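PDB 7KFF: tRNA (guanine-N(1)-)-methyltransferase from Corynebacterium diphtheriae, which catalyses transfer of a methyl group from S-adenosylmethionine to N1 of guanine 37 in tRNA, probably as a dimer with a knotted SPOUT fold. Local coordinates for residues S228-T240 with W265-R278. Sequence-based numbering, arbitrary orientation.
With SAH (S-adenosyl-L-homocysteine), chain C.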
loop_
_atom_site.group_PDB
_atom_site.type_symbol
_atom_site.label_atom_id
_atom_site.label_comp_id
_atom_site.label_asym_id
_atom_site.label_seq_id
_atom_site.Cartn_x
_atom_site.Cartn_y
_atom_site.Cartn_z
ATOM N N SER A 228 4.902 -12.993 7.949
ATOM C CA SER A 228 5.555 -11.871 8.611
ATOM C C SER A 228 4.596 -11.213 9.587
ATOM O O SER A 228 3.394 -11.115 9.325
ATOM C CB SER A 228 5.998 -10.838 7.560
ATOM O OG SER A 228 7.198 -11.245 6.916
ATOM N N PHE A 229 5.140 -10.743 10.707
ATOM C CA PHE A 229 4.451 -10.049 11.788
ATOM C C PHE A 229 3.687 -11.000 12.697
ATOM O O PHE A 229 3.235 -10.570 13.753
ATOM C CB PHE A 229 3.503 -8.928 11.312
ATOM C CG PHE A 229 4.105 -8.078 10.246
ATOM C CD1 PHE A 229 5.186 -7.271 10.536
ATOM C CD2 PHE A 229 3.615 -8.105 8.944
ATOM C CE1 PHE A 229 5.771 -6.500 9.552
ATOM C CE2 PHE A 229 4.203 -7.358 7.959
ATOM C CZ PHE A 229 5.294 -6.559 8.265
ATOM N N SER A 230 3.530 -12.276 12.330
ATOM C CA SER A 230 2.676 -13.168 13.108
ATOM C C SER A 230 3.144 -13.261 14.555
ATOM O O SER A 230 2.323 -13.274 15.478
ATOM C CB SER A 230 2.635 -14.552 12.453
ATOM O OG SER A 230 3.898 -15.199 12.492
ATOM N N ASP A 231 4.460 -13.315 14.768
ATOM C CA ASP A 231 5.062 -13.379 16.093
ATOM C C ASP A 231 5.829 -12.105 16.432
ATOM O O ASP A 231 6.720 -12.125 17.291
ATOM C CB ASP A 231 6.007 -14.577 16.162
ATOM C CG ASP A 231 7.076 -14.532 15.079
ATOM O OD1 ASP A 231 7.037 -13.596 14.245
ATOM O OD2 ASP A 231 7.951 -15.427 15.062
ATOM N N GLY A 232 5.514 -11.005 15.763
ATOM C CA GLY A 232 6.203 -9.753 15.965
ATOM C C GLY A 232 7.461 -9.578 15.149
ATOM O O GLY A 232 8.068 -8.499 15.203
ATOM N N LEU A 233 7.854 -10.584 14.371
ATOM C CA LEU A 233 9.099 -10.562 13.626
ATOM C C LEU A 233 8.820 -10.629 12.130
ATOM O O LEU A 233 7.770 -11.109 11.686
ATOM C CB LEU A 233 9.971 -11.769 13.995
ATOM C CG LEU A 233 10.419 -11.883 15.448
ATOM C CD1 LEU A 233 11.214 -13.173 15.646
ATOM C CD2 LEU A 233 11.223 -10.677 15.872
ATOM N N LEU A 234 9.795 -10.158 11.358
ATOM C CA LEU A 234 9.771 -10.311 9.910
ATOM C C LEU A 234 10.182 -11.727 9.520
ATOM O O LEU A 234 10.997 -12.350 10.191
ATOM C CB LEU A 234 10.754 -9.335 9.263
ATOM C CG LEU A 234 10.561 -7.869 9.608
ATOM C CD1 LEU A 234 11.644 -7.036 8.894
ATOM C CD2 LEU A 234 9.174 -7.397 9.250
ATOM N N GLU A 235 9.626 -12.231 8.419
ATOM C CA GLU A 235 10.054 -13.535 7.933
ATOM C C GLU A 235 11.454 -13.449 7.332
ATOM O O GLU A 235 11.835 -12.445 6.727
ATOM C CB GLU A 235 9.092 -14.072 6.870
ATOM C CG GLU A 235 7.811 -14.698 7.423
ATOM C CD GLU A 235 8.019 -16.069 8.061
ATOM O OE1 GLU A 235 7.311 -16.372 9.048
ATOM O OE2 GLU A 235 8.873 -16.848 7.568
ATOM N N GLY A 236 12.222 -14.521 7.501
ATOM C CA GLY A 236 13.530 -14.634 6.895
ATOM C C GLY A 236 13.456 -15.085 5.442
ATOM O O GLY A 236 12.378 -15.246 4.841
ATOM N N PRO A 237 14.630 -15.281 4.854
ATOM C CA PRO A 237 14.700 -15.666 3.438
ATOM C C PRO A 237 14.237 -17.092 3.189
ATOM O O PRO A 237 14.255 -17.952 4.077
ATOM C CB PRO A 237 16.183 -15.522 3.097
ATOM C CG PRO A 237 16.873 -15.693 4.411
ATOM C CD PRO A 237 15.970 -15.079 5.436
ATOM N N SER A 238 13.823 -17.325 1.941
ATOM C CA SER A 238 13.426 -18.643 1.471
ATOM C C SER A 238 14.280 -19.049 0.278
ATOM O O SER A 238 14.818 -18.202 -0.441
ATOM C CB SER A 238 11.968 -18.655 1.034
ATOM O OG SER A 238 11.117 -18.363 2.128
ATOM N N TYR A 239 14.364 -20.360 0.057
ATOM C CA TYR A 239 15.196 -20.923 -0.993
ATOM C C TYR A 239 14.502 -22.122 -1.611
ATOM O O TYR A 239 13.753 -22.829 -0.935
ATOM C CB TYR A 239 16.550 -21.391 -0.425
ATOM C CG TYR A 239 17.326 -20.310 0.274
ATOM C CD1 TYR A 239 18.186 -19.497 -0.435
ATOM C CD2 TYR A 239 17.170 -20.072 1.631
ATOM C CE1 TYR A 239 18.886 -18.484 0.189
ATOM C CE2 TYR A 239 17.877 -19.064 2.267
ATOM C CZ TYR A 239 18.725 -18.274 1.545
ATOM O OH TYR A 239 19.410 -17.255 2.161
ATOM N N THR A 240 14.799 -22.371 -2.890
ATOM C CA THR A 240 14.355 -23.576 -3.595
ATOM C C THR A 240 15.498 -24.096 -4.462
ATOM O O THR A 240 16.596 -23.539 -4.476
ATOM C CB THR A 240 13.037 -23.321 -4.353
ATOM O OG1 THR A 240 12.530 -24.569 -4.848
ATOM C CG2 THR A 240 13.231 -22.365 -5.502
ATOM N N TRP A 265 17.221 -22.406 12.774
ATOM C CA TRP A 265 17.738 -21.542 11.719
ATOM C C TRP A 265 16.673 -20.561 11.257
ATOM O O TRP A 265 16.953 -19.374 11.070
ATOM C CB TRP A 265 18.251 -22.392 10.549
ATOM C CG TRP A 265 18.713 -21.579 9.352
ATOM C CD1 TRP A 265 19.974 -21.112 9.107
ATOM C CD2 TRP A 265 17.909 -21.152 8.249
ATOM N NE1 TRP A 265 20.003 -20.413 7.924
ATOM C CE2 TRP A 265 18.748 -20.431 7.374
ATOM C CE3 TRP A 265 16.564 -21.316 7.913
ATOM C CZ2 TRP A 265 18.284 -19.865 6.191
ATOM C CZ3 TRP A 265 16.103 -20.751 6.728
ATOM C CH2 TRP A 265 16.960 -20.031 5.890
ATOM N N ARG A 266 15.439 -21.033 11.081
ATOM C CA ARG A 266 14.380 -20.142 10.626
ATOM C C ARG A 266 14.147 -19.026 11.638
ATOM O O ARG A 266 13.958 -17.869 11.264
ATOM C CB ARG A 266 13.079 -20.911 10.395
ATOM C CG ARG A 266 13.089 -21.948 9.273
ATOM C CD ARG A 266 11.659 -22.229 8.846
ATOM N NE ARG A 266 11.329 -23.636 8.632
ATOM C CZ ARG A 266 11.437 -24.275 7.470
ATOM N NH1 ARG A 266 11.086 -25.550 7.384
ATOM N NH2 ARG A 266 11.911 -23.654 6.396
ATOM N N ARG A 267 14.183 -19.355 12.929
ATOM C CA ARG A 267 14.010 -18.334 13.960
ATOM C C ARG A 267 15.161 -17.332 13.935
ATOM O O ARG A 267 14.940 -16.115 13.976
ATOM C CB ARG A 267 13.899 -18.994 15.327
ATOM C CG ARG A 267 13.835 -18.035 16.482
ATOM C CD ARG A 267 12.435 -17.603 16.736
ATOM N NE ARG A 267 12.345 -16.697 17.876
ATOM C CZ ARG A 267 11.266 -15.980 18.151
ATOM N NH1 ARG A 267 10.197 -16.079 17.372
ATOM N NH2 ARG A 267 11.265 -15.162 19.188
ATOM N N GLU A 268 16.398 -17.827 13.862
ATOM C CA GLU A 268 17.543 -16.925 13.771
ATOM C C GLU A 268 17.412 -15.980 12.585
ATOM O O GLU A 268 17.649 -14.773 12.703
ATOM C CB GLU A 268 18.836 -17.728 13.675
ATOM C CG GLU A 268 19.180 -18.477 14.957
ATOM C CD GLU A 268 20.385 -19.408 14.794
ATOM O OE1 GLU A 268 20.852 -19.613 13.647
ATOM O OE2 GLU A 268 20.855 -19.940 15.806
ATOM N N GLN A 269 17.043 -16.512 11.429
ATOM C CA GLN A 269 16.977 -15.675 10.240
ATOM C C GLN A 269 15.876 -14.634 10.350
ATOM O O GLN A 269 16.007 -13.540 9.799
ATOM C CB GLN A 269 16.767 -16.555 9.012
ATOM C CG GLN A 269 17.970 -17.404 8.671
ATOM C CD GLN A 269 19.166 -16.560 8.292
ATOM O OE1 GLN A 269 19.070 -15.701 7.408
ATOM N NE2 GLN A 269 20.288 -16.789 8.944
ATOM N N SER A 270 14.790 -14.966 11.046
ATOM C CA SER A 270 13.745 -13.988 11.318
ATOM C C SER A 270 14.235 -12.909 12.279
ATOM O O SER A 270 14.015 -11.710 12.044
ATOM C CB SER A 270 12.519 -14.730 11.840
ATOM O OG SER A 270 11.524 -13.860 12.289
ATOM N N LEU A 271 14.955 -13.302 13.329
ATOM C CA LEU A 271 15.556 -12.309 14.213
ATOM C C LEU A 271 16.545 -11.434 13.455
ATOM O O LEU A 271 16.589 -10.214 13.657
ATOM C CB LEU A 271 16.292 -12.995 15.359
ATOM C CG LEU A 271 15.411 -13.707 16.378
ATOM C CD1 LEU A 271 16.226 -14.635 17.256
ATOM C CD2 LEU A 271 14.663 -12.670 17.230
ATOM N N LYS A 272 17.350 -12.043 12.576
ATOM C CA LYS A 272 18.373 -11.300 11.847
ATOM C C LYS A 272 17.734 -10.298 10.889
ATOM O O LYS A 272 18.138 -9.130 10.840
ATOM C CB LYS A 272 19.259 -12.283 11.078
ATOM C CG LYS A 272 20.336 -11.655 10.223
ATOM C CD LYS A 272 21.238 -12.763 9.655
ATOM C CE LYS A 272 22.352 -12.225 8.774
ATOM N NZ LYS A 272 21.928 -12.152 7.359
ATOM N N ARG A 273 16.723 -10.732 10.125
ATOM C CA ARG A 273 16.075 -9.814 9.196
ATOM C C ARG A 273 15.425 -8.676 9.967
ATOM O O ARG A 273 15.502 -7.516 9.556
ATOM C CB ARG A 273 15.046 -10.544 8.333
ATOM C CG ARG A 273 14.296 -9.639 7.331
ATOM C CD ARG A 273 15.206 -9.062 6.255
ATOM N NE ARG A 273 15.567 -10.077 5.268
ATOM C CZ ARG A 273 14.897 -10.318 4.144
ATOM N NH1 ARG A 273 15.317 -11.277 3.324
ATOM N NH2 ARG A 273 13.823 -9.596 3.824
ATOM N N THR A 274 14.790 -8.988 11.103
ATOM C CA THR A 274 14.150 -7.935 11.893
ATOM C C THR A 274 15.191 -6.966 12.450
ATOM O O THR A 274 14.998 -5.745 12.413
ATOM C CB THR A 274 13.313 -8.558 13.015
ATOM O OG1 THR A 274 12.392 -9.513 12.464
ATOM C CG2 THR A 274 12.546 -7.479 13.779
ATOM N N TRP A 275 16.303 -7.492 12.961
ATOM C CA TRP A 275 17.371 -6.630 13.439
ATOM C C TRP A 275 17.915 -5.743 12.325
ATOM O O TRP A 275 18.168 -4.555 12.544
ATOM C CB TRP A 275 18.491 -7.485 14.020
ATOM C CG TRP A 275 19.667 -6.691 14.459
ATOM C CD1 TRP A 275 19.783 -5.949 15.594
ATOM C CD2 TRP A 275 20.901 -6.542 13.754
ATOM N NE1 TRP A 275 21.021 -5.358 15.649
ATOM C CE2 TRP A 275 21.726 -5.704 14.529
ATOM C CE3 TRP A 275 21.391 -7.042 12.548
ATOM C CZ2 TRP A 275 23.011 -5.354 14.133
ATOM C CZ3 TRP A 275 22.670 -6.692 12.157
ATOM C CH2 TRP A 275 23.463 -5.855 12.945
ATOM N N GLU A 276 18.116 -6.305 11.127
ATOM C CA GLU A 276 18.681 -5.527 10.026
ATOM C C GLU A 276 17.765 -4.389 9.608
ATOM O O GLU A 276 18.226 -3.274 9.314
ATOM C CB GLU A 276 18.891 -6.428 8.805
ATOM C CG GLU A 276 19.989 -7.448 8.940
ATOM C CD GLU A 276 20.000 -8.470 7.808
ATOM O OE1 GLU A 276 18.968 -8.642 7.101
ATOM O OE2 GLU A 276 21.057 -9.104 7.628
ATOM N N VAL A 277 16.469 -4.669 9.518
ATOM C CA VAL A 277 15.539 -3.805 8.821
ATOM C C VAL A 277 14.593 -3.065 9.756
ATOM O O VAL A 277 14.206 -1.932 9.455
ATOM C CB VAL A 277 14.747 -4.668 7.807
ATOM C CG1 VAL A 277 13.751 -3.841 7.062
ATOM C CG2 VAL A 277 15.692 -5.401 6.834
ATOM N N ARG A 278 14.202 -3.680 10.871
ATOM C CA ARG A 278 13.220 -3.104 11.797
ATOM C C ARG A 278 13.667 -3.361 13.228
ATOM O O ARG A 278 12.946 -3.973 14.028
ATOM C CB ARG A 278 11.841 -3.719 11.548
ATOM C CG ARG A 278 11.258 -3.506 10.172
ATOM C CD ARG A 278 10.798 -2.083 9.984
ATOM N NE ARG A 278 9.708 -1.717 10.876
ATOM C CZ ARG A 278 8.433 -2.043 10.689
ATOM N NH1 ARG A 278 8.067 -2.760 9.640
ATOM N NH2 ARG A 278 7.507 -1.659 11.544
HETATM N N SAH C . 5.304 -15.827 3.828
HETATM C CA SAH C . 5.552 -14.456 3.430
HETATM C CB SAH C . 4.410 -14.051 2.524
HETATM C CG SAH C . 4.807 -13.660 1.112
HETATM S SD SAH C . 3.376 -12.788 0.507
HETATM C C SAH C . 5.614 -13.472 4.585
HETATM O O SAH C . 4.644 -13.290 5.317
HETATM O OXT SAH C . 6.636 -12.816 4.788
HETATM C "C5'" SAH C . 3.726 -12.943 -1.240
HETATM C "C4'" SAH C . 4.338 -11.707 -1.867
HETATM O "O4'" SAH C . 3.459 -10.589 -1.765
HETATM C "C3'" SAH C . 5.674 -11.211 -1.294
HETATM O "O3'" SAH C . 6.733 -11.994 -1.714
HETATM C "C2'" SAH C . 5.688 -9.774 -1.815
HETATM O "O2'" SAH C . 6.043 -9.727 -3.175
HETATM C "C1'" SAH C . 4.228 -9.399 -1.686
HETATM N N9 SAH C . 3.919 -8.749 -0.401
HETATM C C8 SAH C . 3.163 -9.254 0.634
HETATM N N7 SAH C . 3.051 -8.320 1.597
HETATM C C5 SAH C . 3.751 -7.224 1.195
HETATM C C6 SAH C . 3.988 -5.986 1.776
HETATM N N6 SAH C . 3.526 -5.625 2.991
HETATM N N1 SAH C . 4.749 -5.075 1.080
HETATM C C2 SAH C . 5.242 -5.386 -0.165
HETATM N N3 SAH C . 5.007 -6.592 -0.752
HETATM C C4 SAH C . 4.277 -7.483 -0.069
HETATM O O HOH W 1 8.496 -14.063 18.852
HETATM O O HOH W 2 9.642 -16.085 13.312
HETATM O O HOH W 3 12.642 -17.222 8.785
HETATM O O HOH W 4 20.263 -17.346 4.740
#
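Leu234, in the loop 228-240, rests against helix 259-277 with both backbone polar atoms taken up by helix side chains, a worked example of how hydroxyls one turn apart hold an irregular segment. Its N donates to Thr274 OG1 (2.9 Å, 155° at the hydrogen), and its carbonyl O accepts from Ser270 OG at 2.6 Å, the donor tilted 31° from the carbonyl plane. Each hydroxyl is itself positioned: Thr274 OG1, beside its own backbone N (chi1 -54°), turns its proton back to Ser270 O, while Ser270 OG also accepts a hydrogen bond from a water that donates to Asp231 OD2 as well. Leu233 crosses Arg267 at about a right angle and lays CD1 over one guanidinium face, 3.5 Å above the plane; the same methyl meets Leu271 CD2. At the guanidinium edge Asp231 OD2 forms a longish salt bridge to Arg267 NH1 (3.3 Å), and Arg267 has a further partner in Asp291. Farther along, Pro237 CG and CD lie against Gln269 OE1, the two side chains crossing at about a right angle, and Tyr239 CE2 meets Trp265 CH2 edge to edge at 3.9 Å.

In the second shell, Ser228 OG accepts from Glu235 N and donates to a carboxylate oxygen of S-adenosyl-L-homocysteine, linking the helix-bound loop to the cofactor site. Arg273 and Arg278 reach Ala144 and Asp193 of the second subunit. The loop thus runs between that subunit and helix 259-277, with helices 279-283 and 289-299 packed against the latter.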